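Local coordinates for protein FIG000988: Predicted permease (Vibrio cholerae, PDB 6MJP) that probably forms one of the two membrane permease subunits of the LptBFG ABC transporter, which moves lipopolysaccharide from the inner toward the outer membrane, at residues Y6-F19 / S67-L79. Numbering follows the deposited sequence.
With JU7 (6-cyclohexylhexyl beta-D-glucopyranoside), chain T.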
ATOM      1  N   TYR D   6      17.946 -26.535  10.662  1.00 91.90           N
ATOM      2  CA  TYR D   6      16.504 -26.482  10.424  1.00 91.16           C
ATOM      3  C   TYR D   6      16.028 -25.069  10.085  1.00 91.32           C
ATOM      4  O   TYR D   6      15.418 -24.840   9.033  1.00 97.72           O
ATOM      5  CB  TYR D   6      15.761 -27.018  11.649  1.00 89.68           C
ATOM      6  CG  TYR D   6      14.261 -26.830  11.561  1.00 94.98           C
ATOM      7  CD1 TYR D   6      13.485 -27.650  10.750  1.00103.96           C
ATOM      8  CD2 TYR D   6      13.623 -25.826  12.274  1.00 91.88           C
ATOM      9  CE1 TYR D   6      12.112 -27.475  10.657  1.00104.08           C
ATOM     10  CE2 TYR D   6      12.253 -25.641  12.185  1.00 95.53           C
ATOM     11  CZ  TYR D   6      11.502 -26.468  11.377  1.00106.73           C
ATOM     12  OH  TYR D   6      10.140 -26.283  11.291  1.00113.35           O
ATOM     13  N   LEU D   7      16.283 -24.113  10.983  1.00 93.91           N
ATOM     14  CA  LEU D   7      15.940 -22.708  10.745  1.00 96.19           C
ATOM     15  C   LEU D   7      16.475 -22.193   9.410  1.00 96.41           C
ATOM     16  O   LEU D   7      15.752 -21.548   8.642  1.00 99.06           O
ATOM     17  CB  LEU D   7      16.485 -21.851  11.878  1.00 92.23           C
ATOM     18  CG  LEU D   7      15.861 -22.009  13.253  1.00 86.49           C
ATOM     19  CD1 LEU D   7      16.788 -21.367  14.262  1.00 93.59           C
ATOM     20  CD2 LEU D   7      14.488 -21.368  13.280  1.00 77.91           C
ATOM     21  N   ILE D   8      17.765 -22.431   9.148  1.00 92.68           N
ATOM     22  CA  ILE D   8      18.380 -22.017   7.886  1.00 95.39           C
ATOM     23  C   ILE D   8      17.625 -22.604   6.699  1.00 97.70           C
ATOM     24  O   ILE D   8      17.304 -21.897   5.737  1.00100.81           O
ATOM     25  CB  ILE D   8      19.861 -22.439   7.845  1.00 99.14           C
ATOM     26  CG1 ILE D   8      20.649 -21.887   9.038  1.00 99.80           C
ATOM     27  CG2 ILE D   8      20.494 -22.023   6.538  1.00 92.23           C
ATOM     28  CD1 ILE D   8      22.116 -22.290   9.017  1.00 99.81           C
ATOM     29  N   ARG D   9      17.359 -23.918   6.741  1.00 95.22           N
ATOM     30  CA  ARG D   9      16.627 -24.592   5.670  1.00 95.90           C
ATOM     31  C   ARG D   9      15.291 -23.913   5.382  1.00 97.06           C
ATOM     32  O   ARG D   9      15.034 -23.470   4.257  1.00106.96           O
ATOM     33  CB  ARG D   9      16.410 -26.059   6.037  1.00 97.80           C
ATOM     34  CG  ARG D   9      17.499 -26.990   5.550  1.00105.62           C
ATOM     35  CD  ARG D   9      17.131 -28.453   5.747  1.00103.59           C
ATOM     36  NE  ARG D   9      17.610 -28.992   7.014  1.00101.12           N
ATOM     37  CZ  ARG D   9      16.831 -29.189   8.070  1.00102.43           C
ATOM     38  NH1 ARG D   9      15.541 -28.885   8.001  1.00101.38           N
ATOM     39  NH2 ARG D   9      17.332 -29.692   9.189  1.00 98.82           N
ATOM     40  N   GLU D  10      14.412 -23.856   6.390  1.00 97.06           N
ATOM     41  CA  GLU D  10      13.139 -23.150   6.257  1.00 97.46           C
ATOM     42  C   GLU D  10      13.321 -21.737   5.696  1.00103.22           C
ATOM     43  O   GLU D  10      12.677 -21.363   4.706  1.00103.07           O
ATOM     44  CB  GLU D  10      12.437 -23.088   7.614  1.00 94.64           C
ATOM     45  CG  GLU D  10      11.883 -24.399   8.096  1.00107.09           C
ATOM     46  CD  GLU D  10      11.028 -25.086   7.055  1.00118.19           C
ATOM     47  OE1 GLU D  10      10.273 -24.389   6.340  1.00127.68           O
ATOM     48  OE2 GLU D  10      11.120 -26.330   6.952  1.00118.02           O
ATOM     49  N   THR D  11      14.191 -20.937   6.333  1.00107.17           N
ATOM     50  CA  THR D  11      14.377 -19.534   5.954  1.00104.72           C
ATOM     51  C   THR D  11      14.874 -19.393   4.517  1.00105.88           C
ATOM     52  O   THR D  11      14.378 -18.546   3.760  1.00103.05           O
ATOM     53  CB  THR D  11      15.364 -18.843   6.903  1.00 95.10           C
ATOM     54  OG1 THR D  11      14.992 -19.055   8.267  1.00 90.76           O
ATOM     55  CG2 THR D  11      15.402 -17.349   6.633  1.00 91.14           C
ATOM     56  N   ILE D  12      15.885 -20.180   4.134  1.00104.75           N
ATOM     57  CA  ILE D  12      16.474 -20.011   2.805  1.00107.49           C
ATOM     58  C   ILE D  12      15.460 -20.347   1.718  1.00114.86           C
ATOM     59  O   ILE D  12      15.472 -19.746   0.633  1.00121.19           O
ATOM     60  CB  ILE D  12      17.759 -20.848   2.650  1.00103.81           C
ATOM     61  CG1 ILE D  12      18.443 -20.485   1.344  1.00112.30           C
ATOM     62  CG2 ILE D  12      17.448 -22.315   2.564  1.00105.62           C
ATOM     63  CD1 ILE D  12      19.665 -21.296   1.048  1.00124.50           C
ATOM     64  N   LYS D  13      14.573 -21.314   1.991  1.00104.35           N
ATOM     65  CA  LYS D  13      13.463 -21.622   1.095  1.00107.62           C
ATOM     66  C   LYS D  13      12.584 -20.394   0.864  1.00113.19           C
ATOM     67  O   LYS D  13      12.433 -19.921  -0.267  1.00120.59           O
ATOM     68  CB  LYS D  13      12.643 -22.771   1.682  1.00112.73           C
ATOM     69  N   SER D  14      11.983 -19.878   1.942  1.00115.80           N
ATOM     70  CA  SER D  14      11.221 -18.630   1.885  1.00120.17           C
ATOM     71  C   SER D  14      12.005 -17.499   1.214  1.00125.55           C
ATOM     72  O   SER D  14      11.464 -16.780   0.364  1.00125.99           O
ATOM     73  CB  SER D  14      10.816 -18.217   3.302  1.00117.95           C
ATOM     74  OG  SER D  14      10.022 -19.207   3.946  1.00127.44           O
ATOM     75  N   GLN D  15      13.277 -17.320   1.600  1.00128.63           N
ATOM     76  CA  GLN D  15      14.109 -16.254   1.033  1.00120.05           C
ATOM     77  C   GLN D  15      14.178 -16.319  -0.492  1.00120.24           C
ATOM     78  O   GLN D  15      13.920 -15.322  -1.174  1.00117.31           O
ATOM     79  CB  GLN D  15      15.522 -16.317   1.617  1.00108.81           C
ATOM     80  CG  GLN D  15      16.425 -15.231   1.040  1.00104.13           C
ATOM     81  CD  GLN D  15      17.900 -15.379   1.392  1.00105.42           C
ATOM     82  OE1 GLN D  15      18.318 -16.345   2.031  1.00110.62           O
ATOM     83  NE2 GLN D  15      18.701 -14.408   0.963  1.00102.43           N
ATOM     84  N   PHE D  16      14.573 -17.475  -1.043  1.00122.28           N
ATOM     85  CA  PHE D  16      14.615 -17.631  -2.497  1.00125.52           C
ATOM     86  C   PHE D  16      13.265 -17.318  -3.132  1.00119.96           C
ATOM     87  O   PHE D  16      13.204 -16.634  -4.161  1.00118.78           O
ATOM     88  CB  PHE D  16      15.057 -19.048  -2.870  1.00134.72           C
ATOM     89  CG  PHE D  16      16.530 -19.285  -2.701  1.00142.68           C
ATOM     90  CD1 PHE D  16      17.386 -18.218  -2.512  1.00142.53           C
ATOM     91  CD2 PHE D  16      17.063 -20.572  -2.732  1.00147.19           C
ATOM     92  CE1 PHE D  16      18.745 -18.415  -2.350  1.00147.30           C
ATOM     93  CE2 PHE D  16      18.426 -20.778  -2.570  1.00147.40           C
ATOM     94  CZ  PHE D  16      19.267 -19.696  -2.379  1.00148.81           C
ATOM     95  N   ALA D  17      12.176 -17.817  -2.538  1.00120.89           N
ATOM     96  CA  ALA D  17      10.838 -17.523  -3.042  1.00121.11           C
ATOM     97  C   ALA D  17      10.613 -16.022  -3.168  1.00119.17           C
ATOM     98  O   ALA D  17      10.216 -15.524  -4.229  1.00124.71           O
ATOM     99  CB  ALA D  17       9.790 -18.146  -2.120  1.00122.29           C
ATOM    100  N   ILE D  18      10.872 -15.285  -2.083  1.00118.08           N
ATOM    101  CA  ILE D  18      10.688 -13.833  -2.068  1.00118.41           C
ATOM    102  C   ILE D  18      11.570 -13.164  -3.116  1.00118.47           C
ATOM    103  O   ILE D  18      11.148 -12.223  -3.798  1.00121.28           O
ATOM    104  CB  ILE D  18      10.976 -13.287  -0.655  1.00114.06           C
ATOM    105  CG1 ILE D  18       9.968 -13.840   0.351  1.00119.64           C
ATOM    106  CG2 ILE D  18      10.956 -11.777  -0.630  1.00108.54           C
ATOM    107  CD1 ILE D  18      10.148 -13.289   1.749  1.00120.39           C
ATOM    108  N   PHE D  19      12.813 -13.632  -3.252  1.00116.13           N
ATOM    109  CA  PHE D  19      13.693 -13.135  -4.304  1.00115.32           C
ATOM    110  C   PHE D  19      13.094 -13.371  -5.686  1.00126.95           C
ATOM    111  O   PHE D  19      13.092 -12.469  -6.531  1.00131.97           O
ATOM    112  CB  PHE D  19      15.052 -13.814  -4.194  1.00114.75           C
ATOM    113  CG  PHE D  19      16.043 -13.354  -5.214  1.00117.67           C
ATOM    114  CD1 PHE D  19      16.802 -12.224  -4.981  1.00119.80           C
ATOM    115  CD2 PHE D  19      16.228 -14.054  -6.402  1.00124.73           C
ATOM    116  CE1 PHE D  19      17.726 -11.787  -5.910  1.00126.42           C
ATOM    117  CE2 PHE D  19      17.153 -13.621  -7.339  1.00131.32           C
ATOM    118  CZ  PHE D  19      17.901 -12.485  -7.090  1.00130.65           C
ATOM    119  N   SER D  67      15.648  -8.948   0.382  1.00117.10           N
ATOM    120  CA  SER D  67      15.315 -10.353   0.182  1.00113.34           C
ATOM    121  C   SER D  67      15.497 -11.147   1.468  1.00111.58           C
ATOM    122  O   SER D  67      14.552 -11.765   1.976  1.00108.00           O
ATOM    123  CB  SER D  67      16.187 -10.919  -0.939  1.00117.78           C
ATOM    124  OG  SER D  67      15.893 -12.274  -1.180  1.00122.71           O
ATOM    125  N   LEU D  68      16.714 -11.124   2.016  1.00112.99           N
ATOM    126  CA  LEU D  68      17.001 -11.820   3.266  1.00106.79           C
ATOM    127  C   LEU D  68      16.228 -11.219   4.438  1.00101.65           C
ATOM    128  O   LEU D  68      15.755 -11.951   5.316  1.00107.14           O
ATOM    129  CB  LEU D  68      18.500 -11.779   3.537  1.00107.80           C
ATOM    130  CG  LEU D  68      18.947 -12.557   4.768  1.00106.40           C
ATOM    131  CD1 LEU D  68      18.540 -14.012   4.637  1.00108.96           C
ATOM    132  CD2 LEU D  68      20.438 -12.438   4.953  1.00108.71           C
ATOM    133  N   TYR D  69      16.104  -9.889   4.470  1.00 99.66           N
ATOM    134  CA  TYR D  69      15.345  -9.188   5.506  1.00 97.11           C
ATOM    135  C   TYR D  69      13.917  -9.711   5.625  1.00 95.61           C
ATOM    136  O   TYR D  69      13.485 -10.135   6.702  1.00 91.69           O
ATOM    137  CB  TYR D  69      15.349  -7.695   5.169  1.00100.34           C
ATOM    138  CG  TYR D  69      14.785  -6.707   6.179  1.00 95.81           C
ATOM    139  CD1 TYR D  69      15.481  -6.371   7.333  1.00 90.70           C
ATOM    140  CD2 TYR D  69      13.593  -6.038   5.920  1.00 98.03           C
ATOM    141  CE1 TYR D  69      14.974  -5.427   8.230  1.00 89.22           C
ATOM    142  CE2 TYR D  69      13.083  -5.103   6.800  1.00 97.19           C
ATOM    143  CZ  TYR D  69      13.768  -4.798   7.951  1.00 92.89           C
ATOM    144  OH  TYR D  69      13.223  -3.860   8.801  1.00 91.40           O
ATOM    145  N   ILE D  70      13.151  -9.645   4.529  1.00 99.16           N
ATOM    146  CA  ILE D  70      11.768 -10.110   4.575  1.00 95.02           C
ATOM    147  C   ILE D  70      11.731 -11.617   4.739  1.00 97.40           C
ATOM    148  O   ILE D  70      10.829 -12.158   5.394  1.00 95.39           O
ATOM    149  CB  ILE D  70      11.003  -9.665   3.319  1.00 93.85           C
ATOM    150  CG1 ILE D  70      11.099  -8.157   3.163  1.00 95.95           C
ATOM    151  CG2 ILE D  70       9.539 -10.038   3.416  1.00 94.76           C
ATOM    152  CD1 ILE D  70      10.571  -7.406   4.361  1.00 98.90           C
ATOM    153  N   GLY D  71      12.706 -12.316   4.158  1.00101.15           N
ATOM    154  CA  GLY D  71      12.730 -13.762   4.266  1.00 99.98           C
ATOM    155  C   GLY D  71      12.745 -14.224   5.706  1.00101.31           C
ATOM    156  O   GLY D  71      11.893 -15.008   6.134  1.00104.30           O
ATOM    157  N   ILE D  72      13.704 -13.725   6.483  1.00 96.75           N
ATOM    158  CA  ILE D  72      13.798 -14.169   7.865  1.00 87.89           C
ATOM    159  C   ILE D  72      12.646 -13.600   8.682  1.00 83.50           C
ATOM    160  O   ILE D  72      12.173 -14.234   9.634  1.00 82.70           O
ATOM    161  CB  ILE D  72      15.173 -13.795   8.440  1.00 85.22           C
ATOM    162  CG1 ILE D  72      15.303 -14.263   9.869  1.00 86.72           C
ATOM    163  CG2 ILE D  72      15.347 -12.327   8.492  1.00 90.95           C
ATOM    164  CD1 ILE D  72      16.669 -14.039  10.384  1.00 99.22           C
ATOM    165  N   LEU D  73      12.148 -12.428   8.304  1.00 86.28           N
ATOM    166  CA  LEU D  73      11.010 -11.846   9.005  1.00 86.01           C
ATOM    167  C   LEU D  73       9.778 -12.737   8.874  1.00 90.74           C
ATOM    168  O   LEU D  73       9.128 -13.074   9.870  1.00 92.33           O
ATOM    169  CB  LEU D  73      10.739 -10.438   8.464  1.00 86.28           C
ATOM    170  CG  LEU D  73       9.528  -9.704   9.044  1.00 83.80           C
ATOM    171  CD1 LEU D  73       9.853  -9.275  10.444  1.00 82.53           C
ATOM    172  CD2 LEU D  73       9.087  -8.514   8.201  1.00 86.40           C
ATOM    173  N   LEU D  74       9.462 -13.154   7.645  1.00 91.13           N
ATOM    174  CA  LEU D  74       8.294 -13.995   7.416  1.00 84.96           C
ATOM    175  C   LEU D  74       8.497 -15.399   7.964  1.00 83.97           C
ATOM    176  O   LEU D  74       7.578 -15.963   8.569  1.00 85.83           O
ATOM    177  CB  LEU D  74       7.980 -14.059   5.928  1.00 89.27           C
ATOM    178  CG  LEU D  74       7.475 -12.778   5.294  1.00 90.80           C
ATOM    179  CD1 LEU D  74       7.163 -13.049   3.842  1.00 96.59           C
ATOM    180  CD2 LEU D  74       6.252 -12.293   6.047  1.00 89.94           C
ATOM    181  N   THR D  75       9.678 -15.992   7.746  1.00 81.54           N
ATOM    182  CA  THR D  75       9.917 -17.343   8.256  1.00 80.71           C
ATOM    183  C   THR D  75       9.766 -17.384   9.770  1.00 78.35           C
ATOM    184  O   THR D  75       8.998 -18.185  10.308  1.00 76.83           O
ATOM    185  CB  THR D  75      11.305 -17.848   7.853  1.00 84.76           C
ATOM    186  OG1 THR D  75      11.402 -17.948   6.430  1.00 96.48           O
ATOM    187  CG2 THR D  75      11.553 -19.215   8.445  1.00 81.19           C
ATOM    188  N   PHE D  76      10.492 -16.509  10.474  1.00 82.81           N
ATOM    189  CA  PHE D  76      10.412 -16.477  11.928  1.00 80.05           C
ATOM    190  C   PHE D  76       9.022 -16.081  12.401  1.00 76.35           C
ATOM    191  O   PHE D  76       8.535 -16.606  13.407  1.00 82.08           O
ATOM    192  CB  PHE D  76      11.452 -15.525  12.497  1.00 78.98           C
ATOM    193  CG  PHE D  76      12.855 -16.061  12.454  1.00 79.43           C
ATOM    194  CD1 PHE D  76      13.172 -17.174  11.691  1.00 78.30           C
ATOM    195  CD2 PHE D  76      13.857 -15.454  13.193  1.00 79.90           C
ATOM    196  CE1 PHE D  76      14.463 -17.662  11.656  1.00 79.73           C
ATOM    197  CE2 PHE D  76      15.149 -15.941  13.164  1.00 82.70           C
ATOM    198  CZ  PHE D  76      15.453 -17.047  12.393  1.00 78.84           C
ATOM    199  N   GLY D  77       8.373 -15.157  11.701  1.00 76.12           N
ATOM    200  CA  GLY D  77       6.968 -14.905  11.967  1.00 78.88           C
ATOM    201  C   GLY D  77       6.128 -16.164  11.913  1.00 79.30           C
ATOM    202  O   GLY D  77       5.314 -16.410  12.802  1.00 91.02           O
ATOM    203  N   ARG D  78       6.321 -16.987  10.881  1.00 78.32           N
ATOM    204  CA  ARG D  78       5.546 -18.218  10.786  1.00 81.70           C
ATOM    205  C   ARG D  78       5.825 -19.130  11.968  1.00 90.05           C
ATOM    206  O   ARG D  78       4.898 -19.668  12.583  1.00 90.49           O
ATOM    207  CB  ARG D  78       5.857 -18.947   9.485  1.00 86.78           C
ATOM    208  CG  ARG D  78       4.978 -20.138   9.242  1.00 83.35           C
ATOM    209  CD  ARG D  78       5.478 -20.867   8.050  1.00 88.84           C
ATOM    210  NE  ARG D  78       6.375 -21.953   8.422  1.00 96.72           N
ATOM    211  CZ  ARG D  78       7.612 -22.091   7.959  1.00101.28           C
ATOM    212  NH1 ARG D  78       8.347 -23.125   8.346  1.00 98.47           N
ATOM    213  NH2 ARG D  78       8.104 -21.206   7.097  1.00103.71           N
ATOM    214  N   LEU D  79       7.105 -19.318  12.297  1.00 85.90           N
ATOM    215  CA  LEU D  79       7.464 -20.183  13.415  1.00 74.20           C
ATOM    216  C   LEU D  79       6.931 -19.634  14.727  1.00 71.73           C
ATOM    217  O   LEU D  79       6.530 -20.397  15.607  1.00 70.16           O
ATOM    218  CB  LEU D  79       8.979 -20.366  13.478  1.00 73.39           C
ATOM    219  CG  LEU D  79       9.591 -20.990  12.221  1.00 80.27           C
ATOM    220  CD1 LEU D  79      11.090 -21.197  12.349  1.00 81.06           C
ATOM    221  CD2 LEU D  79       8.889 -22.294  11.924  1.00 86.23           C
TER
HETATM  222  C02 JU7 T 402       6.201 -23.985   4.452  1.00118.03           C
HETATM  223  C03 JU7 T 402       4.745 -23.415   4.450  1.00117.85           C
HETATM  224  C05 JU7 T 402       4.018 -21.385   3.382  1.00 92.09           C
HETATM  225  C06 JU7 T 402       4.525 -19.933   3.223  1.00 81.10           C
HETATM  226  C07 JU7 T 402       3.988 -19.242   1.955  1.00 84.67           C
HETATM  227  C08 JU7 T 402       3.268 -17.880   2.182  1.00 95.05           C
HETATM  228  C09 JU7 T 402       3.556 -16.802   1.072  1.00 97.20           C
HETATM  229  C10 JU7 T 402       3.358 -15.328   1.545  1.00 96.48           C
HETATM  230  C11 JU7 T 402       3.853 -14.215   0.569  1.00100.90           C
HETATM  231  C12 JU7 T 402       5.348 -14.336   0.288  1.00106.95           C
HETATM  232  C13 JU7 T 402       5.916 -13.162  -0.528  1.00110.33           C
HETATM  233  C14 JU7 T 402       5.665 -11.819   0.139  1.00109.41           C
HETATM  234  C15 JU7 T 402       4.174 -11.675   0.388  1.00110.30           C
HETATM  235  C16 JU7 T 402       3.631 -12.846   1.215  1.00105.43           C
HETATM  236  C18 JU7 T 402       3.890 -25.174   5.756  1.00130.06           C
HETATM  237  C19 JU7 T 402       3.527 -25.482   7.216  1.00138.88           C
HETATM  238  C21 JU7 T 402       5.115 -26.099   5.451  1.00126.83           C
HETATM  239  C23 JU7 T 402       6.083 -25.532   4.350  1.00126.09           C
HETATM  240  O01 JU7 T 402       6.837 -23.544   3.298  1.00116.34           O
HETATM  241  O04 JU7 T 402       4.734 -21.997   4.461  1.00105.82           O
HETATM  242  O17 JU7 T 402       4.213 -23.800   5.701  1.00123.96           O
HETATM  243  O20 JU7 T 402       2.379 -24.763   7.513  1.00147.32           O
HETATM  244  O22 JU7 T 402       4.594 -27.317   4.964  1.00125.78           O
HETATM  245  O24 JU7 T 402       7.380 -26.009   4.572  1.00129.25           O
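Thr75 OG1 is engaged from both helices: within its own helix it donates to Gly71 O at 3.0 Å, and from across the contact Ser14 OG gives it a weak hydrogen bond. The hydroxyl sits above the Gly71 carbonyl plane, off any lone pair; the same oxygen also accepts Thr75 N. Thr75 CG2 stands anti to the backbone N, which turns this methyl to Thr11 OG1. Thr11 in turn is a knob in the hole formed by Gly71, Ile72, Thr75 and Phe76; its CG2 rests on Ile72 CA, while its OG1 bonds back to Leu7 O. Segments 6-19 and 67-79, parts of helices 2-36 and 48-81 that are both predicted to enter the membrane, run at 129° to each other, and Gly71 lets them close in: its CA lies 4.3 Å from Gln15 CA. Ile18 CD1 slides over the same glycine, 3.6 Å from Gly71 CA, and reaches the methyls of Ile70 and Leu74. Next to it the extended side chain of Gln15 brings its amide across Leu68 at a slant, OE1 3.5 Å from Leu68 CD1, while NE2 has a weak hydrogen bond to Thr109. At the other end, Leu7 CD2 touches Leu79 CD1 at 3.5 Å and comes near Phe76 CE1, the Leu7 and Phe76 side chains crossing at about a right angle. Arg78, bent at chi3 (95°), brings NH1 to Glu10 OE1 at 3.1 Å in a salt bridge. The bond is bent, with an N-H...O angle of 136°; the carboxylate and guanidinium planes are nearly perpendicular and OE1 is met from above the carboxylate. Arg78 NE pairs with Glu82, and the sugar of the glucoside detergent JU7 lies over one guanidinium face. The interface thus joins close helix packing around a glycine to a buried Glu10-Arg78 pair; with Glu82, the acids probably stabilise the arginine's positive charge beside the bound sugar.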